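PDB 5WH8: putative carbohydrate-active enzyme from Uncultured organism, which probably hydrolyses O-glycosidic bonds of cellulose through its family 5 glycoside hydrolase domain, the part of a longer multi-modular protein present here. Local coordinates for residues N148-F153 with T186-V191. Numbering follows the deposited sequence.
Sequences NEPNGF and TWSQDV
Asn151 packs over one face of the Trp187 indole, its amide plane only 9° from the ring plane. CB makes the CH-pi contact, 3.4 Å from the centroid of the five-membered ring, and CG faces NE1. Water 1, in the ring plane, accepts from NE1 and donates to Asn151 OD1. Glu149 comes to the indole edge instead: OE1 sits 3.2 Å from Trp187 CD1, with carboxylate and ring nearly perpendicular. The extended Glu149 chain passes the Trp187 backbone, CG near C and O, to bring the carboxylate there.

Two hydrogen bonds tie the segments together, one between backbones and one from a hydroxyl. Trp187 N donates to Pro150 O (2.9 Å), and Ser188 OG donates to Asn148 O (2.9 Å) while accepting from Thr184 N. The Asn151 amide is fixed by ND2, which bonds to Glu149 O (2.9 Å) and Leu111 O. Farther in, Asn148 OD1 bonds Arg64.

The contact joins the loop after barrel strand 142-145 to the short left-handed helical turn 185-188 following strand 180-182. Asn-Glu-Pro here matches the family 5 motif whose glutamate is the general acid/base, a role Glu149 probably fills; the OE2 bond to His209 ND1 would then help set its carboxylate beside Glu237.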
ATOM      1  N   ASN A 148      -5.560  -4.476  -5.667  1.00 12.24           N
ATOM      2  CA  ASN A 148      -5.504  -4.857  -4.239  1.00 11.55           C
ATOM      3  C   ASN A 148      -5.534  -6.368  -3.893  1.00 10.16           C
ATOM      4  O   ASN A 148      -4.511  -6.946  -3.463  1.00  9.14           O
ATOM      5  CB  ASN A 148      -6.676  -4.144  -3.540  1.00  9.24           C
ATOM      6  CG  ASN A 148      -6.888  -4.583  -2.100  1.00 10.39           C
ATOM      7  OD1 ASN A 148      -5.963  -4.570  -1.294  1.00 10.66           O
ATOM      8  ND2 ASN A 148      -8.127  -4.951  -1.767  1.00 10.60           N
ATOM      9  N   GLU A 149      -6.707  -6.983  -4.026  1.00 11.91           N
ATOM     10  CA  GLU A 149      -6.936  -8.389  -3.629  1.00 10.23           C
ATOM     11  C   GLU A 149      -7.764  -9.155  -4.656  1.00  9.27           C
ATOM     12  O   GLU A 149      -8.992  -9.265  -4.524  1.00 10.95           O
ATOM     13  CB  GLU A 149      -7.638  -8.485  -2.262  1.00  8.28           C
ATOM     14  CG  GLU A 149      -6.684  -8.179  -1.107  1.00 10.18           C
ATOM     15  CD  GLU A 149      -7.344  -8.268   0.254  1.00 11.25           C
ATOM     16  OE1 GLU A 149      -8.556  -8.573   0.341  1.00 15.47           O
ATOM     17  OE2 GLU A 149      -6.652  -8.045   1.274  1.00 11.83           O
ATOM     18  N   PRO A 150      -7.107  -9.703  -5.695  1.00 10.41           N
ATOM     19  CA  PRO A 150      -7.787 -10.677  -6.555  1.00 11.20           C
ATOM     20  C   PRO A 150      -8.349 -11.797  -5.689  1.00 12.06           C
ATOM     21  O   PRO A 150      -7.684 -12.211  -4.746  1.00 10.94           O
ATOM     22  CB  PRO A 150      -6.668 -11.167  -7.493  1.00 12.51           C
ATOM     23  CG  PRO A 150      -5.675 -10.047  -7.497  1.00 12.69           C
ATOM     24  CD  PRO A 150      -5.697  -9.543  -6.073  1.00 11.85           C
ATOM     25  N   ASN A 151      -9.559 -12.243  -5.967  1.00 10.92           N
ATOM     26  CA  ASN A 151     -10.163 -13.308  -5.174  1.00 11.56           C
ATOM     27  C   ASN A 151     -11.319 -13.963  -5.905  1.00 13.53           C
ATOM     28  O   ASN A 151     -11.921 -13.386  -6.817  1.00 14.07           O
ATOM     29  CB  ASN A 151     -10.625 -12.788  -3.797  1.00 11.77           C
ATOM     30  CG  ASN A 151     -11.810 -11.828  -3.878  1.00 11.74           C
ATOM     31  OD1 ASN A 151     -12.975 -12.245  -3.788  1.00 12.88           O
ATOM     32  ND2 ASN A 151     -11.516 -10.533  -4.028  1.00 10.70           N
ATOM     33  N   GLY A 152     -11.593 -15.191  -5.468  1.00 16.61           N
ATOM     34  CA  GLY A 152     -12.584 -16.062  -6.072  1.00 20.52           C
ATOM     35  C   GLY A 152     -11.896 -17.354  -6.498  1.00 19.75           C
ATOM     36  O   GLY A 152     -10.717 -17.341  -6.849  1.00 20.08           O
ATOM     37  N   PHE A 153     -12.606 -18.478  -6.474  1.00 28.64           N
ATOM     38  CA  PHE A 153     -11.998 -19.727  -6.936  1.00 30.26           C
ATOM     39  C   PHE A 153     -11.706 -19.664  -8.444  1.00 30.24           C
ATOM     40  O   PHE A 153     -10.805 -20.336  -8.944  1.00 40.38           O
ATOM     41  CB  PHE A 153     -12.900 -20.929  -6.621  1.00 40.95           C
ATOM     42  CG  PHE A 153     -12.358 -22.240  -7.136  1.00 54.14           C
ATOM     43  CD1 PHE A 153     -11.280 -22.852  -6.513  1.00 57.84           C
ATOM     44  CD2 PHE A 153     -12.921 -22.854  -8.249  1.00 54.90           C
ATOM     45  CE1 PHE A 153     -10.771 -24.056  -6.988  1.00 55.50           C
ATOM     46  CE2 PHE A 153     -12.416 -24.057  -8.731  1.00 46.03           C
ATOM     47  CZ  PHE A 153     -11.342 -24.657  -8.100  1.00 42.21           C
ATOM     48  N   THR A 186      -6.272 -15.393  -4.153  1.00 11.01           N
ATOM     49  CA  THR A 186      -6.769 -15.695  -2.811  1.00 13.07           C
ATOM     50  C   THR A 186      -6.461 -14.528  -1.835  1.00 10.57           C
ATOM     51  O   THR A 186      -5.839 -14.675  -0.779  1.00 12.03           O
ATOM     52  CB  THR A 186      -6.214 -17.044  -2.300  1.00 13.81           C
ATOM     53  OG1 THR A 186      -6.377 -18.054  -3.314  1.00 15.02           O
ATOM     54  CG2 THR A 186      -6.963 -17.482  -1.055  1.00 13.12           C
ATOM     55  N   TRP A 187      -6.940 -13.349  -2.225  1.00  9.31           N
ATOM     56  CA  TRP A 187      -6.804 -12.125  -1.436  1.00  9.70           C
ATOM     57  C   TRP A 187      -5.337 -11.807  -1.161  1.00  9.21           C
ATOM     58  O   TRP A 187      -4.943 -11.468  -0.032  1.00  9.52           O
ATOM     59  CB  TRP A 187      -7.591 -12.205  -0.116  1.00 10.69           C
ATOM     60  CG  TRP A 187      -9.096 -12.345  -0.289  1.00 12.15           C
ATOM     61  CD1 TRP A 187     -10.004 -11.335  -0.506  1.00 13.17           C
ATOM     62  CD2 TRP A 187      -9.850 -13.559  -0.289  1.00 11.57           C
ATOM     63  NE1 TRP A 187     -11.275 -11.854  -0.618  1.00 15.12           N
ATOM     64  CE2 TRP A 187     -11.209 -13.212  -0.479  1.00 15.12           C
ATOM     65  CE3 TRP A 187      -9.518 -14.903  -0.107  1.00 16.59           C
ATOM     66  CZ2 TRP A 187     -12.221 -14.160  -0.526  1.00 17.42           C
ATOM     67  CZ3 TRP A 187     -10.536 -15.845  -0.154  1.00 22.37           C
ATOM     68  CH2 TRP A 187     -11.872 -15.460  -0.347  1.00 20.40           C
ATOM     69  N   SER A 188      -4.554 -11.877  -2.239  1.00  9.34           N
ATOM     70  CA  SER A 188      -3.101 -11.627  -2.220  1.00  8.93           C
ATOM     71  C   SER A 188      -2.395 -12.501  -1.178  1.00 10.14           C
ATOM     72  O   SER A 188      -1.547 -12.033  -0.388  1.00  9.41           O
ATOM     73  CB  SER A 188      -2.796 -10.130  -2.030  1.00 10.75           C
ATOM     74  OG  SER A 188      -3.091  -9.456  -3.234  1.00 10.52           O
ATOM     75  N   GLN A 189      -2.700 -13.802  -1.247  1.00  9.02           N
ATOM     76  CA  GLN A 189      -1.962 -14.826  -0.502  1.00  8.03           C
ATOM     77  C   GLN A 189      -1.035 -15.647  -1.388  1.00 11.06           C
ATOM     78  O   GLN A 189       0.023 -16.072  -0.930  1.00 11.03           O
ATOM     79  CB  GLN A 189      -2.926 -15.766   0.230  1.00 11.55           C
ATOM     80  CG  GLN A 189      -3.690 -15.060   1.361  1.00 10.81           C
ATOM     81  CD  GLN A 189      -4.835 -15.879   1.930  1.00 15.65           C
ATOM     82  OE1 GLN A 189      -4.850 -17.108   1.830  1.00 18.97           O
ATOM     83  NE2 GLN A 189      -5.820 -15.198   2.483  1.00 17.29           N
ATOM     84  N   ASP A 190      -1.429 -15.876  -2.637  1.00 12.31           N
ATOM     85  CA  ASP A 190      -0.783 -16.920  -3.463  1.00 11.25           C
ATOM     86  C   ASP A 190       0.463 -16.398  -4.220  1.00 11.15           C
ATOM     87  O   ASP A 190       0.620 -16.569  -5.438  1.00 11.95           O
ATOM     88  CB  ASP A 190      -1.806 -17.532  -4.435  1.00 11.74           C
ATOM     89  CG  ASP A 190      -2.898 -18.341  -3.721  1.00 14.39           C
ATOM     90  OD1 ASP A 190      -2.754 -18.694  -2.525  1.00 13.88           O
ATOM     91  OD2 ASP A 190      -3.941 -18.607  -4.354  1.00 13.70           O
ATOM     92  N   VAL A 191       1.363 -15.785  -3.473  1.00 12.37           N
ATOM     93  CA  VAL A 191       2.613 -15.313  -4.026  1.00 10.53           C
ATOM     94  C   VAL A 191       3.456 -16.494  -4.519  1.00 10.16           C
ATOM     95  O   VAL A 191       4.222 -16.331  -5.467  1.00 12.33           O
ATOM     96  CB  VAL A 191       3.397 -14.448  -2.978  1.00 12.27           C
ATOM     97  CG1 VAL A 191       2.656 -13.132  -2.751  1.00 14.16           C
ATOM     98  CG2 VAL A 191       3.579 -15.179  -1.650  1.00 12.30           C
TER
HETATM   99  O   HOH W   1     -14.019 -10.665  -1.199  1.00 28.63           O
HETATM  100  O   HOH W   2      -8.288 -15.832  -6.301  1.00 13.42           O